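Local coordinates for protein SidF, inhibitor of growth family, member 3 (Legionella pneumophila subsp. pneumophila, PDB 4FYE) that is a phosphoinositide phosphatase that probably removes the 3-phosphate from phosphatidylinositol 3,4,5-trisphosphate, at residues H15-L20 against I186-A191; K190-K195 against E694-E699; G36-F41 against Q704-T709; L627-A632 against Q658-N663. The protein carries 1 engineered substitution. All coordinates share one frame; numbering follows the deposited sequence.

Contact 1: residues H15-L20 against I186-A191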
loop_
_atom_site.group_PDB
_atom_site.type_symbol
_atom_site.label_atom_id
_atom_site.label_comp_id
_atom_site.label_asym_id
_atom_site.label_seq_id
_atom_site.Cartn_x
_atom_site.Cartn_y
_atom_site.Cartn_z
ATOM N N HIS A 15 -21.918 -1.724 4.653
ATOM C CA HIS A 15 -22.424 -0.678 5.550
ATOM C C HIS A 15 -21.845 0.680 5.228
ATOM O O HIS A 15 -22.520 1.669 5.293
ATOM C CB HIS A 15 -22.177 -1.055 6.989
ATOM C CG HIS A 15 -23.157 -2.049 7.508
ATOM N ND1 HIS A 15 -24.252 -1.685 8.222
ATOM C CD2 HIS A 15 -23.228 -3.426 7.340
ATOM C CE1 HIS A 15 -24.963 -2.783 8.525
ATOM N NE2 HIS A 15 -24.337 -3.851 7.977
ATOM N N LEU A 16 -20.576 0.706 4.826
ATOM C CA LEU A 16 -19.856 1.937 4.584
ATOM C C LEU A 16 -20.433 2.706 3.429
ATOM O O LEU A 16 -20.299 3.898 3.384
ATOM C CB LEU A 16 -18.376 1.647 4.302
ATOM C CG LEU A 16 -17.561 1.472 5.568
ATOM C CD1 LEU A 16 -16.123 0.909 5.328
ATOM C CD2 LEU A 16 -17.536 2.802 6.286
ATOM N N LEU A 17 -21.043 2.016 2.484
ATOM C CA LEU A 17 -21.554 2.650 1.296
ATOM C C LEU A 17 -23.013 3.026 1.431
ATOM O O LEU A 17 -23.611 3.474 0.485
ATOM C CB LEU A 17 -21.353 1.729 0.090
ATOM C CG LEU A 17 -19.853 1.653 -0.187
ATOM C CD1 LEU A 17 -19.523 0.500 -1.120
ATOM C CD2 LEU A 17 -19.362 2.981 -0.704
ATOM N N SER A 18 -23.600 2.844 2.600
ATOM C CA SER A 18 -25.042 3.073 2.751
ATOM C C SER A 18 -25.293 4.477 3.331
ATOM O O SER A 18 -24.401 5.351 3.274
ATOM C CB SER A 18 -25.677 1.987 3.646
ATOM O OG SER A 18 -25.159 2.074 4.970
ATOM N N ASP A 19 -26.487 4.686 3.896
ATOM C CA ASP A 19 -26.862 6.000 4.355
ATOM C C ASP A 19 -26.235 6.296 5.685
ATOM O O ASP A 19 -26.640 5.716 6.679
ATOM C CB ASP A 19 -28.384 6.162 4.425
ATOM C CG ASP A 19 -28.893 7.213 3.435
ATOM O OD1 ASP A 19 -28.208 7.446 2.414
ATOM O OD2 ASP A 19 -29.963 7.819 3.667
ATOM N N LEU A 20 -25.261 7.204 5.715
ATOM C CA LEU A 20 -24.547 7.467 6.973
ATOM C C LEU A 20 -24.917 8.765 7.656
ATOM O O LEU A 20 -25.434 9.703 6.999
ATOM C CB LEU A 20 -23.034 7.442 6.750
ATOM C CG LEU A 20 -22.483 6.175 6.081
ATOM C CD1 LEU A 20 -21.122 6.514 5.477
ATOM C CD2 LEU A 20 -22.353 5.007 7.055
ATOM N N ILE A 186 -13.341 7.270 1.244
ATOM C CA ILE A 186 -14.124 6.697 0.158
ATOM C C ILE A 186 -14.283 7.622 -1.047
ATOM O O ILE A 186 -14.635 8.798 -0.921
ATOM C CB ILE A 186 -15.523 6.283 0.649
ATOM C CG1 ILE A 186 -15.402 5.353 1.837
ATOM C CG2 ILE A 186 -16.263 5.464 -0.426
ATOM C CD1 ILE A 186 -16.747 4.788 2.266
ATOM N N HIS A 187 -14.024 7.091 -2.226
ATOM C CA HIS A 187 -14.416 7.762 -3.458
ATOM C C HIS A 187 -15.364 6.936 -4.258
ATOM O O HIS A 187 -14.986 5.814 -4.695
ATOM C CB HIS A 187 -13.208 8.016 -4.292
ATOM C CG HIS A 187 -13.480 8.796 -5.548
ATOM N ND1 HIS A 187 -12.644 8.789 -6.571
ATOM C CD2 HIS A 187 -14.575 9.539 -5.945
ATOM C CE1 HIS A 187 -13.099 9.562 -7.548
ATOM N NE2 HIS A 187 -14.315 9.989 -7.179
ATOM N N ARG A 188 -16.570 7.474 -4.471
ATOM C CA ARG A 188 -17.601 6.877 -5.354
ATOM C C ARG A 188 -17.782 7.612 -6.678
ATOM O O ARG A 188 -17.893 8.855 -6.706
ATOM C CB ARG A 188 -18.965 6.996 -4.678
ATOM C CG ARG A 188 -18.905 6.513 -3.236
ATOM C CD ARG A 188 -20.229 6.792 -2.479
ATOM N NE ARG A 188 -21.323 5.956 -2.946
ATOM C CZ ARG A 188 -22.216 5.378 -2.140
ATOM N NH1 ARG A 188 -22.160 5.552 -0.820
ATOM N NH2 ARG A 188 -23.176 4.623 -2.655
ATOM N N PHE A 189 -17.933 6.827 -7.745
ATOM C CA PHE A 189 -18.049 7.309 -9.129
ATOM C C PHE A 189 -18.564 6.204 -10.103
ATOM O O PHE A 189 -18.276 5.036 -9.912
ATOM C CB PHE A 189 -16.659 7.794 -9.659
ATOM C CG PHE A 189 -15.543 6.718 -9.584
ATOM C CD1 PHE A 189 -14.860 6.465 -8.388
ATOM C CD2 PHE A 189 -15.198 5.946 -10.723
ATOM C CE1 PHE A 189 -13.898 5.433 -8.284
ATOM C CE2 PHE A 189 -14.213 4.928 -10.638
ATOM C CZ PHE A 189 -13.534 4.704 -9.426
ATOM N N LYS A 190 -19.252 6.578 -11.178
ATOM C CA LYS A 190 -19.519 5.661 -12.289
ATOM C C LYS A 190 -18.319 5.543 -13.234
ATOM O O LYS A 190 -18.014 6.458 -13.975
ATOM C CB LYS A 190 -20.775 6.110 -13.040
ATOM C CG LYS A 190 -22.067 5.967 -12.217
ATOM C CD LYS A 190 -23.278 6.799 -12.732
ATOM C CE LYS A 190 -24.085 6.067 -13.806
ATOM N NZ LYS A 190 -24.640 4.726 -13.395
ATOM N N ALA A 191 -17.607 4.425 -13.196
ATOM C CA ALA A 191 -16.595 4.161 -14.205
ATOM C C ALA A 191 -17.219 4.060 -15.595
ATOM O O ALA A 191 -18.381 3.672 -15.735
ATOM C CB ALA A 191 -15.900 2.869 -13.882
#
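Arg-188 reaches from its strand to the Leu-17 carbonyl, just past the end of helix 9-16, where NH1 gives a hydrogen bond to Leu-17 O at 2.9 Å. The bond is moderately bent, with 149° at the hydrogen. It also arrives from well above the carbonyl plane, so neither lone pair is met head-on. Arg-188 NH2 leans on the same Leu-17 O through a second, weak bond of 3.4 Å. The stronger partner of NH2 is Glu-199 on the neighbouring strand, whose carboxylate makes a salt bridge with it. The guanidinium is thus held between a backbone oxygen and an acid, and the Glu-199 carboxylate probably also offsets the like charge of Arg-254 nearby.

Leu-17 serves this group twice: besides lending its carbonyl, it lays CD2 over one face of the Arg-188 guanidinium, 3.7 Å above the plane and toward the rim. A bend at chi3 (70°) sets the guanidinium beside the Leu-17 carbonyl.

Farther along, Leu-17 CD2 meets Ile-186 CG2 at 4.0 Å, the two side chains crossing obliquely. Ile-186 sends its other branch to Leu-16, with CD1 4.1 Å from Leu-16 CB and also close to the Leu-16 carbonyl. Just past the helix, Ser-18 turns its N and OG onto His-15 O, tying down the turn that carries Leu-17.

Ile-186 and Arg-188 project from the same face of strand 184-189, as alternate residues of a strand do. The N-terminal helix and its following turn therefore cover one face of an interior strand of the mixed six-stranded sheet.

Contact 2: residues K190-K195 against E694-E699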
loop_
_atom_site.group_PDB
_atom_site.type_symbol
_atom_site.label_atom_id
_atom_site.label_comp_id
_atom_site.label_asym_id
_atom_site.label_seq_id
_atom_site.Cartn_x
_atom_site.Cartn_y
_atom_site.Cartn_z
ATOM N N LYS A 190 -19.252 6.578 -11.178
ATOM C CA LYS A 190 -19.519 5.661 -12.289
ATOM C C LYS A 190 -18.319 5.543 -13.234
ATOM O O LYS A 190 -18.014 6.458 -13.975
ATOM C CB LYS A 190 -20.775 6.110 -13.040
ATOM C CG LYS A 190 -22.067 5.967 -12.217
ATOM C CD LYS A 190 -23.278 6.799 -12.732
ATOM C CE LYS A 190 -24.085 6.067 -13.806
ATOM N NZ LYS A 190 -24.640 4.726 -13.395
ATOM N N ALA A 191 -17.607 4.425 -13.196
ATOM C CA ALA A 191 -16.595 4.161 -14.205
ATOM C C ALA A 191 -17.219 4.060 -15.595
ATOM O O ALA A 191 -18.381 3.672 -15.735
ATOM C CB ALA A 191 -15.900 2.869 -13.882
ATOM N N PRO A 192 -16.446 4.367 -16.634
ATOM C CA PRO A 192 -16.884 4.071 -18.012
ATOM C C PRO A 192 -17.453 2.635 -18.234
ATOM O O PRO A 192 -16.811 1.643 -17.823
ATOM C CB PRO A 192 -15.606 4.275 -18.851
ATOM C CG PRO A 192 -14.492 4.525 -17.905
ATOM C CD PRO A 192 -15.063 4.878 -16.569
ATOM N N ASN A 193 -18.617 2.543 -18.903
ATOM C CA ASN A 193 -19.373 1.264 -19.099
ATOM C C ASN A 193 -19.979 0.702 -17.815
ATOM O O ASN A 193 -20.225 -0.529 -17.717
ATOM C CB ASN A 193 -18.574 0.094 -19.758
ATOM C CG ASN A 193 -17.798 0.498 -20.991
ATOM O OD1 ASN A 193 -16.573 0.348 -21.027
ATOM N ND2 ASN A 193 -18.488 0.987 -22.002
ATOM N N SER A 194 -20.207 1.551 -16.822
ATOM C CA SER A 194 -20.905 1.048 -15.641
ATOM C C SER A 194 -22.328 0.765 -16.078
ATOM O O SER A 194 -22.756 1.271 -17.105
ATOM C CB SER A 194 -20.870 2.030 -14.465
ATOM O OG SER A 194 -21.629 3.190 -14.747
ATOM N N LYS A 195 -23.031 -0.065 -15.317
ATOM C CA LYS A 195 -24.436 -0.394 -15.579
ATOM C C LYS A 195 -25.403 0.537 -14.803
ATOM O O LYS A 195 -25.007 1.207 -13.834
ATOM C CB LYS A 195 -24.663 -1.871 -15.283
ATOM C CG LYS A 195 -23.865 -2.771 -16.217
ATOM C CD LYS A 195 -23.477 -4.062 -15.522
ATOM C CE LYS A 195 -22.967 -5.093 -16.511
ATOM N NZ LYS A 195 -23.159 -6.434 -15.899
ATOM N N GLU A 694 -8.749 6.556 -20.220
ATOM C CA GLU A 694 -8.194 7.826 -19.691
ATOM C C GLU A 694 -9.223 8.462 -18.792
ATOM O O GLU A 694 -8.890 9.115 -17.788
ATOM C CB GLU A 694 -7.773 8.787 -20.821
ATOM C CG GLU A 694 -7.323 10.117 -20.345
ATOM C CD GLU A 694 -6.290 10.754 -21.255
ATOM O OE1 GLU A 694 -6.084 10.180 -22.375
ATOM O OE2 GLU A 694 -5.716 11.826 -20.849
ATOM N N GLN A 695 -10.472 8.209 -19.136
ATOM C CA GLN A 695 -11.573 8.730 -18.355
ATOM C C GLN A 695 -11.570 8.047 -16.964
ATOM O O GLN A 695 -11.786 8.706 -15.928
ATOM C CB GLN A 695 -12.911 8.549 -19.111
ATOM C CG GLN A 695 -14.015 9.351 -18.446
ATOM C CD GLN A 695 -15.454 8.851 -18.688
ATOM O OE1 GLN A 695 -16.299 8.973 -17.782
ATOM N NE2 GLN A 695 -15.746 8.305 -19.902
ATOM N N LEU A 696 -11.310 6.737 -16.944
ATOM C CA LEU A 696 -11.138 6.051 -15.663
ATOM C C LEU A 696 -9.930 6.633 -14.961
ATOM O O LEU A 696 -9.963 6.925 -13.760
ATOM C CB LEU A 696 -10.917 4.550 -15.868
ATOM C CG LEU A 696 -11.461 3.558 -14.819
ATOM C CD1 LEU A 696 -10.733 2.228 -14.812
ATOM C CD2 LEU A 696 -11.638 4.028 -13.391
ATOM N N ASP A 697 -8.833 6.777 -15.695
ATOM C CA ASP A 697 -7.615 7.174 -15.049
ATOM C C ASP A 697 -7.884 8.533 -14.338
ATOM O O ASP A 697 -7.378 8.758 -13.288
ATOM C CB ASP A 697 -6.456 7.218 -16.074
ATOM C CG ASP A 697 -5.057 7.112 -15.422
ATOM O OD1 ASP A 697 -4.912 6.501 -14.321
ATOM O OD2 ASP A 697 -4.082 7.608 -16.038
ATOM N N ARG A 698 -8.754 9.379 -14.902
ATOM C CA ARG A 698 -9.050 10.675 -14.354
ATOM C C ARG A 698 -9.660 10.522 -13.002
ATOM O O ARG A 698 -9.482 11.371 -12.140
ATOM C CB ARG A 698 -9.953 11.496 -15.276
ATOM C CG ARG A 698 -9.191 12.059 -16.463
ATOM C CD ARG A 698 -10.083 12.873 -17.320
ATOM N NE ARG A 698 -9.338 13.544 -18.385
ATOM C CZ ARG A 698 -9.924 14.273 -19.356
ATOM N NH1 ARG A 698 -11.249 14.370 -19.386
ATOM N NH2 ARG A 698 -9.186 14.913 -20.298
ATOM N N GLU A 699 -10.265 9.393 -12.737
ATOM C CA GLU A 699 -10.997 9.286 -11.471
ATOM C C GLU A 699 -10.016 9.079 -10.304
ATOM O O GLU A 699 -10.245 9.570 -9.190
ATOM C CB GLU A 699 -12.003 8.133 -11.497
ATOM C CG GLU A 699 -13.157 8.215 -12.501
ATOM C CD GLU A 699 -14.070 9.391 -12.232
ATOM O OE1 GLU A 699 -14.935 9.621 -13.074
ATOM O OE2 GLU A 699 -13.925 10.112 -11.206
#
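Pro-192 packs against Gln-695 and Leu-696 in a buried, essentially apolar contact between a loop and a helix, with no hydrogen bond from one segment to the other. The loop joins the antiparallel neighbours 184-189 and 199-206, and its bend is a type II beta turn from Ala-191 to Ser-194. Pro-192 takes the second position of that turn, and Asn-193 follows with the positive phi (69°) characteristic of this turn type at the third. A weak bond of 3.0 Å from Ser-194 N to Ala-191 O closes it.

The proline ring turns its CB-CG-CD rim to helix 692-699 and crosses the Leu-696 side chain at about a right angle, with Pro-192 CG 4.1 Å from Leu-696 CB. Ala-191 adds its methyl group, CB lying 4.4 Å from Leu-696 CD2. Phe-189, at the end of strand 184-189, also touches Leu-696, and Met-669 lies against Ala-191, so apolar groups continue beyond the turn.

Gln-695 flanks the proline. With CG anti to the backbone N (chi1 -168°) and the chain extended beyond it, the side chain carries its amide out past the proline ring and brings Gln-695 NE2 to 4.2 Å from Pro-192 CB.

Contact 3: residues G36-F41 against Q704-T709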
loop_
_atom_site.group_PDB
_atom_site.type_symbol
_atom_site.label_atom_id
_atom_site.label_comp_id
_atom_site.label_asym_id
_atom_site.label_seq_id
_atom_site.Cartn_x
_atom_site.Cartn_y
_atom_site.Cartn_z
ATOM N N GLY A 36 -18.982 20.327 1.040
ATOM C CA GLY A 36 -19.941 19.803 0.080
ATOM C C GLY A 36 -19.318 18.890 -0.953
ATOM O O GLY A 36 -20.037 18.202 -1.629
ATOM N N GLU A 37 -17.995 18.845 -1.091
ATOM C CA GLU A 37 -17.406 17.757 -1.889
ATOM C C GLU A 37 -16.827 16.712 -0.921
ATOM O O GLU A 37 -17.199 15.544 -1.019
ATOM C CB GLU A 37 -16.401 18.220 -2.948
ATOM C CG GLU A 37 -15.374 17.132 -3.349
ATOM C CD GLU A 37 -14.189 17.593 -4.297
ATOM O OE1 GLU A 37 -14.016 18.806 -4.643
ATOM O OE2 GLU A 37 -13.390 16.713 -4.742
ATOM N N ARG A 38 -15.987 17.136 0.040
ATOM C CA ARG A 38 -15.388 16.195 1.055
ATOM C C ARG A 38 -16.339 16.083 2.245
ATOM O O ARG A 38 -16.280 16.846 3.220
ATOM C CB ARG A 38 -13.954 16.582 1.456
ATOM C CG ARG A 38 -12.938 16.435 0.309
ATOM C CD ARG A 38 -11.570 16.891 0.752
ATOM N NE ARG A 38 -10.581 16.681 -0.288
ATOM C CZ ARG A 38 -9.276 16.947 -0.181
ATOM N NH1 ARG A 38 -8.761 17.484 0.920
ATOM N NH2 ARG A 38 -8.470 16.690 -1.196
ATOM N N GLN A 39 -17.244 15.130 2.160
ATOM C CA GLN A 39 -18.255 15.063 3.156
ATOM C C GLN A 39 -17.879 14.074 4.229
ATOM O O GLN A 39 -17.286 13.028 3.951
ATOM C CB GLN A 39 -19.546 14.734 2.478
ATOM C CG GLN A 39 -19.845 15.836 1.470
ATOM C CD GLN A 39 -21.328 15.956 1.292
ATOM O OE1 GLN A 39 -21.984 14.992 0.878
ATOM N NE2 GLN A 39 -21.888 17.104 1.701
ATOM N N VAL A 40 -18.194 14.445 5.455
ATOM C CA VAL A 40 -17.801 13.696 6.609
ATOM C C VAL A 40 -18.989 13.121 7.367
ATOM O O VAL A 40 -20.040 13.765 7.518
ATOM C CB VAL A 40 -16.946 14.556 7.538
ATOM C CG1 VAL A 40 -16.264 13.679 8.579
ATOM C CG2 VAL A 40 -15.892 15.272 6.723
ATOM N N PHE A 41 -18.792 11.915 7.868
ATOM C CA PHE A 41 -19.898 11.102 8.340
ATOM C C PHE A 41 -19.454 10.199 9.505
ATOM O O PHE A 41 -18.244 9.989 9.743
ATOM C CB PHE A 41 -20.336 10.179 7.213
ATOM C CG PHE A 41 -20.948 10.872 6.017
ATOM C CD1 PHE A 41 -22.255 11.364 6.069
ATOM C CD2 PHE A 41 -20.244 10.945 4.794
ATOM C CE1 PHE A 41 -22.839 11.963 4.956
ATOM C CE2 PHE A 41 -20.812 11.557 3.690
ATOM C CZ PHE A 41 -22.127 12.068 3.763
ATOM N N GLN A 704 -6.094 9.662 -3.731
ATOM C CA GLN A 704 -4.741 10.007 -3.380
ATOM C C GLN A 704 -4.705 11.365 -2.696
ATOM O O GLN A 704 -4.003 11.530 -1.731
ATOM C CB GLN A 704 -3.805 10.041 -4.622
ATOM C CG GLN A 704 -3.694 8.693 -5.289
ATOM C CD GLN A 704 -2.849 8.752 -6.539
ATOM O OE1 GLN A 704 -3.262 8.249 -7.598
ATOM N NE2 GLN A 704 -1.661 9.369 -6.435
ATOM N N ALA A 705 -5.488 12.329 -3.161
ATOM C CA ALA A 705 -5.374 13.626 -2.533
ATOM C C ALA A 705 -6.004 13.590 -1.142
ATOM O O ALA A 705 -5.523 14.267 -0.203
ATOM C CB ALA A 705 -5.957 14.723 -3.397
ATOM N N LEU A 706 -7.028 12.753 -0.994
ATOM C CA LEU A 706 -7.676 12.549 0.322
ATOM C C LEU A 706 -6.754 11.887 1.324
ATOM O O LEU A 706 -6.632 12.347 2.435
ATOM C CB LEU A 706 -8.862 11.605 0.154
ATOM C CG LEU A 706 -10.213 12.249 0.021
ATOM C CD1 LEU A 706 -11.273 11.226 0.419
ATOM C CD2 LEU A 706 -10.267 13.414 1.029
ATOM N N HIS A 707 -6.133 10.774 0.887
ATOM C CA HIS A 707 -5.152 10.027 1.658
ATOM C C HIS A 707 -4.048 10.962 2.060
ATOM O O HIS A 707 -3.731 10.998 3.232
ATOM C CB HIS A 707 -4.690 8.791 0.881
ATOM C CG HIS A 707 -3.336 8.267 1.275
ATOM N ND1 HIS A 707 -3.184 7.226 2.124
ATOM C CD2 HIS A 707 -2.051 8.675 0.913
ATOM C CE1 HIS A 707 -1.866 6.996 2.322
ATOM N NE2 HIS A 707 -1.170 7.886 1.590
ATOM N N HIS A 708 -3.501 11.766 1.125
ATOM C CA HIS A 708 -2.436 12.730 1.458
ATOM C C HIS A 708 -2.841 13.752 2.510
ATOM O O HIS A 708 -2.036 14.166 3.370
ATOM C CB HIS A 708 -1.933 13.429 0.175
ATOM C CG HIS A 708 -0.550 14.071 0.308
ATOM N ND1 HIS A 708 -0.346 15.311 0.891
ATOM C CD2 HIS A 708 0.689 13.637 -0.122
ATOM C CE1 HIS A 708 0.968 15.616 0.853
ATOM N NE2 HIS A 708 1.602 14.615 0.201
ATOM N N THR A 709 -4.093 14.189 2.459
ATOM C CA THR A 709 -4.590 15.163 3.421
ATOM C C THR A 709 -4.619 14.561 4.831
ATOM O O THR A 709 -4.080 15.149 5.774
ATOM C CB THR A 709 -5.959 15.711 2.981
ATOM O OG1 THR A 709 -5.781 16.278 1.676
ATOM C CG2 THR A 709 -6.442 16.817 3.928
#
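Arg-38, in the segment 36-41, runs out straight and comes to lie across helix 701-712, where Leu-706, Ala-705 and Thr-709 receive it in turn. From CB, which points toward the helix, chi2, chi3 and chi4 all stay near 180°, so the whole side chain is a stretched zigzag. Arg-38 CG passes Leu-706 CD2 at 4.1 Å, and next along the chain Arg-38 CD is 3.7 Å from Leu-706 CD2. The approach is closest at the following atom, where Arg-38 NE is 3.5 Å from Leu-706 CD2. The two side chains slide past each other in opposite directions, leaving Leu-706 CD2 over part of one face of the guanidinium, offset toward the rim.

The tip then divides. Arg-38 NH2 comes within 3.9 Å of Ala-705 CB and finds its polar partner in Ser-715 OG. Arg-38 NH1 gives a weak hydrogen bond of 3.3 Å to Thr-709 OG1, bent to 133°, while Tyr-32 O is its stronger acceptor. Thr-709 OG1 is itself fixed by donating to Ala-705 O at 2.8 Å, from the face of that carbonyl opposite to the helical Thr-709 N, and it is also bonded to Ser-715 OG.

Arg-38 in this way joins the segment that carries strand 39-42, an outermost strand of the six-stranded sheet, to helix 701-712; Val-54 of strand 50-55 touches its side chain, and Phe-733 of helix 733-741 packs on Ala-705.

Contact 4: residues L627-A632 against Q658-N663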
loop_
_atom_site.group_PDB
_atom_site.type_symbol
_atom_site.label_atom_id
_atom_site.label_comp_id
_atom_site.label_asym_id
_atom_site.label_seq_id
_atom_site.Cartn_x
_atom_site.Cartn_y
_atom_site.Cartn_z
ATOM N N LEU A 627 5.750 -3.300 -14.592
ATOM C CA LEU A 627 6.260 -4.601 -14.202
ATOM C C LEU A 627 5.818 -4.795 -12.769
ATOM O O LEU A 627 5.270 -5.851 -12.438
ATOM C CB LEU A 627 7.777 -4.741 -14.388
ATOM C CG LEU A 627 8.463 -5.988 -13.771
ATOM C CD1 LEU A 627 7.858 -7.295 -14.286
ATOM C CD2 LEU A 627 9.976 -5.931 -14.048
ATOM N N GLN A 628 5.958 -3.735 -11.972
ATOM C CA GLN A 628 5.510 -3.703 -10.587
ATOM C C GLN A 628 4.017 -3.977 -10.537
ATOM O O GLN A 628 3.535 -4.805 -9.734
ATOM C CB GLN A 628 5.897 -2.350 -9.989
ATOM C CG GLN A 628 7.407 -2.003 -10.087
ATOM C CD GLN A 628 7.802 -1.215 -11.343
ATOM O OE1 GLN A 628 7.301 -1.462 -12.401
ATOM N NE2 GLN A 628 8.767 -0.328 -11.231
ATOM N N THR A 629 3.268 -3.345 -11.448
ATOM C CA THR A 629 1.801 -3.546 -11.476
ATOM C C THR A 629 1.443 -4.966 -11.840
ATOM O O THR A 629 0.542 -5.538 -11.226
ATOM C CB THR A 629 1.103 -2.642 -12.493
ATOM O OG1 THR A 629 1.370 -1.295 -12.138
ATOM C CG2 THR A 629 -0.430 -2.838 -12.451
ATOM N N LEU A 630 2.204 -5.559 -12.776
ATOM C CA LEU A 630 1.900 -6.879 -13.265
ATOM C C LEU A 630 2.106 -7.831 -12.165
ATOM O O LEU A 630 1.205 -8.609 -11.814
ATOM C CB LEU A 630 2.738 -7.227 -14.482
ATOM C CG LEU A 630 2.186 -6.390 -15.639
ATOM C CD1 LEU A 630 3.100 -6.249 -16.885
ATOM C CD2 LEU A 630 0.814 -6.937 -16.004
ATOM N N MET A 631 3.261 -7.739 -11.550
ATOM C CA MET A 631 3.583 -8.662 -10.456
ATOM C C MET A 631 2.629 -8.461 -9.274
ATOM O O MET A 631 2.202 -9.438 -8.643
ATOM C CB MET A 631 5.050 -8.529 -10.054
ATOM C CG MET A 631 6.002 -8.824 -11.191
ATOM S SD MET A 631 5.708 -10.545 -11.636
ATOM C CE MET A 631 7.068 -11.361 -10.855
ATOM N N ALA A 632 2.194 -7.220 -9.013
ATOM C CA ALA A 632 1.308 -7.058 -7.832
ATOM C C ALA A 632 -0.011 -7.668 -8.198
ATOM O O ALA A 632 -0.627 -8.371 -7.415
ATOM C CB ALA A 632 1.141 -5.623 -7.456
ATOM N N GLN A 658 -2.492 3.283 -7.803
ATOM C CA GLN A 658 -3.390 3.805 -8.834
ATOM C C GLN A 658 -3.357 2.904 -10.070
ATOM O O GLN A 658 -4.383 2.629 -10.686
ATOM C CB GLN A 658 -2.942 5.229 -9.267
ATOM C CG GLN A 658 -3.569 5.715 -10.595
ATOM C CD GLN A 658 -3.205 7.185 -11.073
ATOM O OE1 GLN A 658 -3.603 7.595 -12.194
ATOM N NE2 GLN A 658 -2.463 7.938 -10.290
ATOM N N LYS A 659 -2.168 2.492 -10.486
ATOM C CA LYS A 659 -2.035 1.558 -11.602
ATOM C C LYS A 659 -2.733 0.221 -11.276
ATOM O O LYS A 659 -3.445 -0.353 -12.110
ATOM C CB LYS A 659 -0.531 1.371 -11.860
ATOM C CG LYS A 659 -0.012 1.882 -13.185
ATOM C CD LYS A 659 -0.083 3.355 -13.384
ATOM C CE LYS A 659 0.508 3.785 -14.742
ATOM N NZ LYS A 659 -0.462 3.973 -15.901
ATOM N N ILE A 660 -2.612 -0.283 -10.052
ATOM C CA ILE A 660 -3.156 -1.629 -9.785
ATOM C C ILE A 660 -4.658 -1.531 -9.642
ATOM O O ILE A 660 -5.379 -2.388 -10.158
ATOM C CB ILE A 660 -2.588 -2.179 -8.468
ATOM C CG1 ILE A 660 -1.108 -2.481 -8.647
ATOM C CG2 ILE A 660 -3.331 -3.416 -8.021
ATOM C CD1 ILE A 660 -0.338 -2.352 -7.354
ATOM N N VAL A 661 -5.158 -0.500 -8.934
ATOM C CA VAL A 661 -6.579 -0.451 -8.685
ATOM C C VAL A 661 -7.238 -0.158 -10.024
ATOM O O VAL A 661 -8.255 -0.745 -10.329
ATOM C CB VAL A 661 -7.036 0.640 -7.680
ATOM C CG1 VAL A 661 -8.376 0.284 -7.125
ATOM C CG2 VAL A 661 -6.140 0.697 -6.504
ATOM N N GLY A 662 -6.649 0.726 -10.836
ATOM C CA GLY A 662 -7.299 1.145 -12.083
ATOM C C GLY A 662 -7.354 -0.075 -13.004
ATOM O O GLY A 662 -8.328 -0.316 -13.729
ATOM N N ASN A 663 -6.306 -0.883 -12.967
ATOM C CA ASN A 663 -6.280 -2.023 -13.821
ATOM C C ASN A 663 -7.248 -3.057 -13.345
ATOM O O ASN A 663 -7.863 -3.745 -14.173
ATOM C CB ASN A 663 -4.878 -2.647 -13.909
ATOM C CG ASN A 663 -4.910 -3.949 -14.656
ATOM O OD1 ASN A 663 -4.904 -3.972 -15.890
ATOM N ND2 ASN A 663 -5.058 -5.038 -13.922
#
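Thr-629 and Ala-632 meet Lys-659 and Ile-660 in a buried helix-helix crossing, between two helices that follow one another with strand 641-645 between them. Over these short segments the axes come within 9.3 Å and cross at -54°, with both running in broadly similar directions. Thr-629 and Ala-632, both small, form the 627-632 side of the interface.

Ala-632 CB lies 3.6 Å from Ile-660 CD1, at the end of the isoleucine's longer branch. Nearer its root, Ile-660 CG1 meets Thr-629 CG2 at 3.9 Å as the two side chains slide past each other. The threonine's other branch comes to 3.3 Å, measured from Thr-629 OG1 to Lys-659 CB. This is no polar link across the interface: with OG1 beside its own backbone N (chi1 -60°), the hydroxyl bonds back to Phe-625 O one helical turn earlier.

Lys-659 offers only its base here. Its chain bends at chi2 (65°) and again at chi4, leading the ammonium away to Asn-726 O and a cation-pi contact with Phe-727. Strand 641-645, an outermost strand of the four-stranded sheet, adjoins the crossing through Asn-642, which touches both Ala-632 and Ile-660; helix 590-614 borders helix 626-637 through Leu-630.

Contacts 1 and 3 both reach the six-stranded sheet, and contact 2 lies on the loop that leaves its strand 184-189. Contacts 1 and 2 share Lys-190 and Ala-191, and their centres are about 15 Å apart; Phe-189 and His-187 touch Glu-699 of contact 2. The centres of contacts 1 and 3 are about 13 Å apart, and helix 701-712 directly follows helix 692-699. Leu-696 touches Gly-662 of contact 4. Along the chain, contacts 2 and 3 each span contact 4. Contacts 1 and 3 bring N-terminal segments, and contacts 2 and 3 C-terminal helices, against the six-stranded sheet and its loop; contact 4 packs two helices beside the four-stranded sheet.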